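Local coordinates for Uly1 (Catenovulum maritimum, PDB 7DRQ), which is an ulvan lyase of polysaccharide lyase family 24, a calcium-binding marine bacterial enzyme that cleaves the algal polysaccharide ulvan, at residues His217-Phe230 against Ile257-Ala269. Numbering follows the deposited sequence.
Sequences HMRQGSSHDGRVVF and IKNWSIYGKMKYA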
# COMPACT_ATOMS: atom_id res chain seq x y z
N HIS A 217 1.62 -8.61 -3.81
CA HIS A 217 1.41 -8.04 -5.14
C HIS A 217 2.13 -6.71 -5.27
O HIS A 217 2.35 -6.00 -4.30
CB HIS A 217 -0.09 -7.92 -5.52
CG HIS A 217 -0.83 -6.80 -4.84
ND1 HIS A 217 -0.96 -6.71 -3.47
CD2 HIS A 217 -1.55 -5.78 -5.36
CE1 HIS A 217 -1.70 -5.65 -3.17
NE2 HIS A 217 -2.07 -5.07 -4.30
N MSE A 218 2.52 -6.41 -6.51
CA MSE A 218 3.20 -5.17 -6.86
C MSE A 218 2.70 -4.73 -8.23
O MSE A 218 2.10 -5.51 -8.97
CB MSE A 218 4.73 -5.33 -6.86
CG MSE A 218 5.31 -5.77 -5.51
SE MSE A 218 7.26 -5.69 -5.47
CE MSE A 218 7.46 -3.76 -5.43
N ARG A 219 2.97 -3.48 -8.56
CA ARG A 219 2.67 -2.96 -9.89
C ARG A 219 3.94 -3.01 -10.71
O ARG A 219 5.02 -2.68 -10.21
CB ARG A 219 2.14 -1.52 -9.81
CG ARG A 219 0.79 -1.41 -9.16
CD ARG A 219 0.25 0.00 -9.22
NE ARG A 219 -0.74 0.23 -8.17
CZ ARG A 219 -1.27 1.41 -7.88
NH1 ARG A 219 -0.91 2.49 -8.57
NH2 ARG A 219 -2.17 1.50 -6.92
N GLN A 220 3.83 -3.46 -11.95
CA GLN A 220 4.97 -3.53 -12.83
C GLN A 220 4.72 -2.66 -14.05
O GLN A 220 3.63 -2.68 -14.62
CB GLN A 220 5.26 -4.96 -13.28
CG GLN A 220 6.63 -5.08 -13.94
CD GLN A 220 7.02 -6.52 -14.24
OE1 GLN A 220 6.17 -7.35 -14.54
NE2 GLN A 220 8.32 -6.81 -14.17
N GLY A 221 5.74 -1.91 -14.45
CA GLY A 221 5.66 -1.14 -15.68
C GLY A 221 5.61 0.35 -15.42
O GLY A 221 6.30 0.87 -14.55
N SER A 222 4.77 1.05 -16.18
CA SER A 222 4.70 2.50 -16.15
C SER A 222 3.25 2.93 -16.09
O SER A 222 2.33 2.11 -16.20
CB SER A 222 5.37 3.11 -17.38
OG SER A 222 4.53 2.91 -18.51
N SER A 223 3.04 4.25 -15.96
CA SER A 223 1.69 4.80 -16.02
C SER A 223 1.07 4.71 -17.41
O SER A 223 -0.13 4.99 -17.54
CB SER A 223 1.71 6.26 -15.56
OG SER A 223 2.39 7.06 -16.51
N HIS A 224 1.83 4.35 -18.45
CA HIS A 224 1.26 4.12 -19.78
C HIS A 224 1.10 2.64 -20.12
O HIS A 224 0.39 2.32 -21.08
CB HIS A 224 2.11 4.79 -20.86
CG HIS A 224 2.13 6.28 -20.75
ND1 HIS A 224 1.27 7.08 -21.47
CD2 HIS A 224 2.89 7.11 -20.00
CE1 HIS A 224 1.50 8.35 -21.16
NE2 HIS A 224 2.49 8.39 -20.28
N ASP A 225 1.72 1.75 -19.35
CA ASP A 225 1.74 0.32 -19.66
C ASP A 225 2.09 -0.37 -18.34
O ASP A 225 3.27 -0.55 -18.03
CB ASP A 225 2.74 -0.00 -20.76
CG ASP A 225 2.63 -1.43 -21.28
OD1 ASP A 225 1.58 -2.08 -21.09
OD2 ASP A 225 3.60 -1.91 -21.90
N GLY A 226 1.07 -0.73 -17.57
CA GLY A 226 1.29 -1.23 -16.23
C GLY A 226 0.38 -2.40 -15.90
O GLY A 226 -0.75 -2.49 -16.38
N ARG A 227 0.89 -3.29 -15.05
CA ARG A 227 0.12 -4.45 -14.62
C ARG A 227 0.32 -4.66 -13.13
O ARG A 227 1.27 -4.14 -12.53
CB ARG A 227 0.52 -5.74 -15.38
CG ARG A 227 1.98 -6.15 -15.22
CD ARG A 227 2.19 -7.56 -15.77
NE ARG A 227 3.61 -7.92 -15.83
CZ ARG A 227 4.15 -8.69 -16.77
NH1 ARG A 227 3.39 -9.19 -17.73
NH2 ARG A 227 5.45 -8.96 -16.74
N VAL A 228 -0.60 -5.42 -12.54
CA VAL A 228 -0.42 -5.96 -11.20
C VAL A 228 0.10 -7.38 -11.34
O VAL A 228 -0.45 -8.18 -12.12
CB VAL A 228 -1.73 -5.93 -10.40
CG1 VAL A 228 -1.61 -6.79 -9.14
CG2 VAL A 228 -2.07 -4.48 -10.02
N VAL A 229 1.19 -7.69 -10.62
CA VAL A 229 1.73 -9.04 -10.55
C VAL A 229 1.65 -9.49 -9.10
O VAL A 229 1.74 -8.67 -8.18
CB VAL A 229 3.19 -9.13 -11.06
CG1 VAL A 229 3.25 -8.79 -12.57
CG2 VAL A 229 4.11 -8.22 -10.27
N PHE A 230 1.46 -10.79 -8.89
CA PHE A 230 1.36 -11.31 -7.54
C PHE A 230 1.96 -12.70 -7.46
O PHE A 230 2.01 -13.43 -8.46
CB PHE A 230 -0.10 -11.32 -7.03
CG PHE A 230 -1.02 -12.25 -7.80
CD1 PHE A 230 -1.49 -11.91 -9.06
CD2 PHE A 230 -1.45 -13.44 -7.23
CE1 PHE A 230 -2.35 -12.75 -9.76
CE2 PHE A 230 -2.31 -14.30 -7.91
CZ PHE A 230 -2.75 -13.96 -9.18
N ILE A 257 -7.77 -1.72 -27.21
CA ILE A 257 -7.55 -0.67 -28.20
C ILE A 257 -6.18 -0.00 -28.03
O ILE A 257 -5.66 0.58 -28.99
CB ILE A 257 -8.66 0.40 -28.15
CG1 ILE A 257 -8.73 1.04 -26.76
CG2 ILE A 257 -9.99 -0.20 -28.54
CD1 ILE A 257 -9.53 2.32 -26.72
N LYS A 258 -5.58 -0.12 -26.85
CA LYS A 258 -4.39 0.64 -26.48
C LYS A 258 -3.84 0.02 -25.20
O LYS A 258 -4.56 -0.65 -24.46
CB LYS A 258 -4.74 2.12 -26.25
CG LYS A 258 -3.59 3.06 -25.93
CD LYS A 258 -4.14 4.39 -25.46
CE LYS A 258 -3.06 5.45 -25.23
NZ LYS A 258 -1.95 5.00 -24.36
N ASN A 259 -2.55 0.25 -24.96
CA ASN A 259 -1.99 -0.08 -23.66
C ASN A 259 -2.71 0.70 -22.56
O ASN A 259 -3.27 1.77 -22.79
CB ASN A 259 -0.50 0.27 -23.62
CG ASN A 259 0.35 -0.63 -24.51
OD1 ASN A 259 -0.11 -1.67 -25.00
ND2 ASN A 259 1.59 -0.23 -24.72
N TRP A 260 -2.69 0.16 -21.34
CA TRP A 260 -3.25 0.87 -20.19
C TRP A 260 -2.46 0.51 -18.95
O TRP A 260 -1.59 -0.37 -18.98
CB TRP A 260 -4.75 0.56 -20.00
CG TRP A 260 -5.11 -0.91 -19.90
CD1 TRP A 260 -5.15 -1.83 -20.92
CD2 TRP A 260 -5.51 -1.62 -18.71
NE1 TRP A 260 -5.55 -3.06 -20.43
CE2 TRP A 260 -5.76 -2.96 -19.08
CE3 TRP A 260 -5.66 -1.25 -17.37
CZ2 TRP A 260 -6.18 -3.93 -18.16
CZ3 TRP A 260 -6.06 -2.22 -16.46
CH2 TRP A 260 -6.31 -3.54 -16.86
N SER A 261 -2.73 1.23 -17.86
CA SER A 261 -2.09 1.00 -16.57
C SER A 261 -3.16 0.89 -15.50
O SER A 261 -4.28 1.38 -15.65
CB SER A 261 -1.10 2.13 -16.23
OG SER A 261 -0.26 1.73 -15.15
N ILE A 262 -2.81 0.25 -14.39
CA ILE A 262 -3.80 -0.23 -13.43
C ILE A 262 -3.51 0.40 -12.07
O ILE A 262 -2.37 0.39 -11.60
CB ILE A 262 -3.80 -1.77 -13.36
CG1 ILE A 262 -4.78 -2.29 -12.31
CG2 ILE A 262 -2.37 -2.32 -13.15
CD1 ILE A 262 -5.09 -3.77 -12.48
N TYR A 263 -4.55 0.98 -11.46
CA TYR A 263 -4.44 1.76 -10.23
C TYR A 263 -5.41 1.13 -9.23
O TYR A 263 -6.61 1.42 -9.25
CB TYR A 263 -4.76 3.24 -10.48
CG TYR A 263 -3.66 3.93 -11.24
CD1 TYR A 263 -3.52 3.75 -12.61
CD2 TYR A 263 -2.74 4.74 -10.58
CE1 TYR A 263 -2.50 4.37 -13.30
CE2 TYR A 263 -1.72 5.36 -11.27
CZ TYR A 263 -1.60 5.17 -12.63
OH TYR A 263 -0.59 5.77 -13.32
N GLY A 264 -4.89 0.27 -8.36
CA GLY A 264 -5.76 -0.40 -7.42
C GLY A 264 -4.96 -1.28 -6.49
O GLY A 264 -3.74 -1.17 -6.39
N LYS A 265 -5.67 -2.18 -5.82
CA LYS A 265 -5.03 -3.01 -4.81
C LYS A 265 -5.74 -4.35 -4.73
O LYS A 265 -6.98 -4.40 -4.78
CB LYS A 265 -5.05 -2.32 -3.45
CG LYS A 265 -4.13 -2.99 -2.42
CD LYS A 265 -3.84 -2.06 -1.24
CE LYS A 265 -3.37 -0.70 -1.70
NZ LYS A 265 -3.05 0.15 -0.52
N MSE A 266 -4.95 -5.41 -4.62
CA MSE A 266 -5.47 -6.73 -4.31
C MSE A 266 -5.55 -6.86 -2.80
O MSE A 266 -4.71 -6.31 -2.07
CB MSE A 266 -4.57 -7.84 -4.87
CG MSE A 266 -4.35 -7.74 -6.35
SE MSE A 266 -3.25 -9.26 -6.95
CE MSE A 266 -3.90 -10.58 -5.86
N LYS A 267 -6.58 -7.56 -2.33
CA LYS A 267 -6.75 -7.83 -0.92
C LYS A 267 -7.32 -9.22 -0.75
O LYS A 267 -7.94 -9.77 -1.66
CB LYS A 267 -7.71 -6.84 -0.24
CG LYS A 267 -7.34 -5.38 -0.37
CD LYS A 267 -8.41 -4.52 0.31
CE LYS A 267 -8.21 -3.05 -0.02
NZ LYS A 267 -9.05 -2.16 0.86
N TYR A 268 -7.12 -9.78 0.44
CA TYR A 268 -7.85 -10.97 0.84
C TYR A 268 -9.09 -10.50 1.59
O TYR A 268 -8.98 -9.81 2.61
CB TYR A 268 -7.00 -11.88 1.72
CG TYR A 268 -7.61 -13.22 2.00
CD1 TYR A 268 -7.49 -14.27 1.08
CD2 TYR A 268 -8.27 -13.47 3.19
CE1 TYR A 268 -8.04 -15.52 1.35
CE2 TYR A 268 -8.81 -14.70 3.46
CZ TYR A 268 -8.69 -15.72 2.56
OH TYR A 268 -9.24 -16.94 2.88
N ALA A 269 -10.26 -10.82 1.06
CA ALA A 269 -11.51 -10.27 1.57
C ALA A 269 -12.58 -11.34 1.47
O ALA A 269 -12.70 -12.00 0.43
CB ALA A 269 -11.94 -9.02 0.78
O HOH W 1 -1.24 -2.04 -6.81
O HOH W 2 -1.70 4.03 -21.85
O HOH W 3 -0.10 6.79 -24.23
O HOH W 4 2.44 2.43 -23.71
O HOH W 5 -1.16 -2.46 -21.47
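Two neighbouring blades of a beta-propeller pack face to face where M266, on strand 261-269, slots between the rings of H217 and F230 on the hairpin of the preceding sheet. M266 CB lies over the centre of the H217 imidazole, 3.7 Å from the ring centroid, a CH-pi contact. The selenomethionine chain then bends at its last torsion, which brings CE over one face of F230, with SE oblique to the same ring in a Met-aromatic contact. M266 SE also lies 3.7 Å from V228 CG1; a long, unbranched methionine-type side chain suits a place lined by H217, V228 and F230 here and by F207, I273 and I275 beyond. H217 ND1 is held by the carbonyl of T205, which helps fix the ring.

Beside this core, V228 CG2 meets I262 CG2 at 3.8 Å, the side chains crossing at about a right angle. R219 suits its place because a long chain ending in a flat group with several N-H donors can lay one face over the backbone at Y263 and G264. R219 NH2 donates to G264 O (3.1 Å, 146° at the hydrogen), tilted from the guanidinium plane, while NE reaches the same oxygen through a water. A leucine in place of R219 would probably leave G264 O without its direct donor, and the bridging water without the NE-H that holds it there.

Toward the hairpin turn, G226 N donates to W260 O (3.0 Å, nearly straight at 169°). A side chain on G226 would run into S261 OG, so glycine fits here. The D225 carboxylate and N259 amide stack with planes 11° apart, their strongest partners being the backbone nitrogens of G250 and G252. Packing round M266, V228 and I262 depends on shape, whereas the directional bonds to G264 O and W260 O probably set how the blades sit along each other.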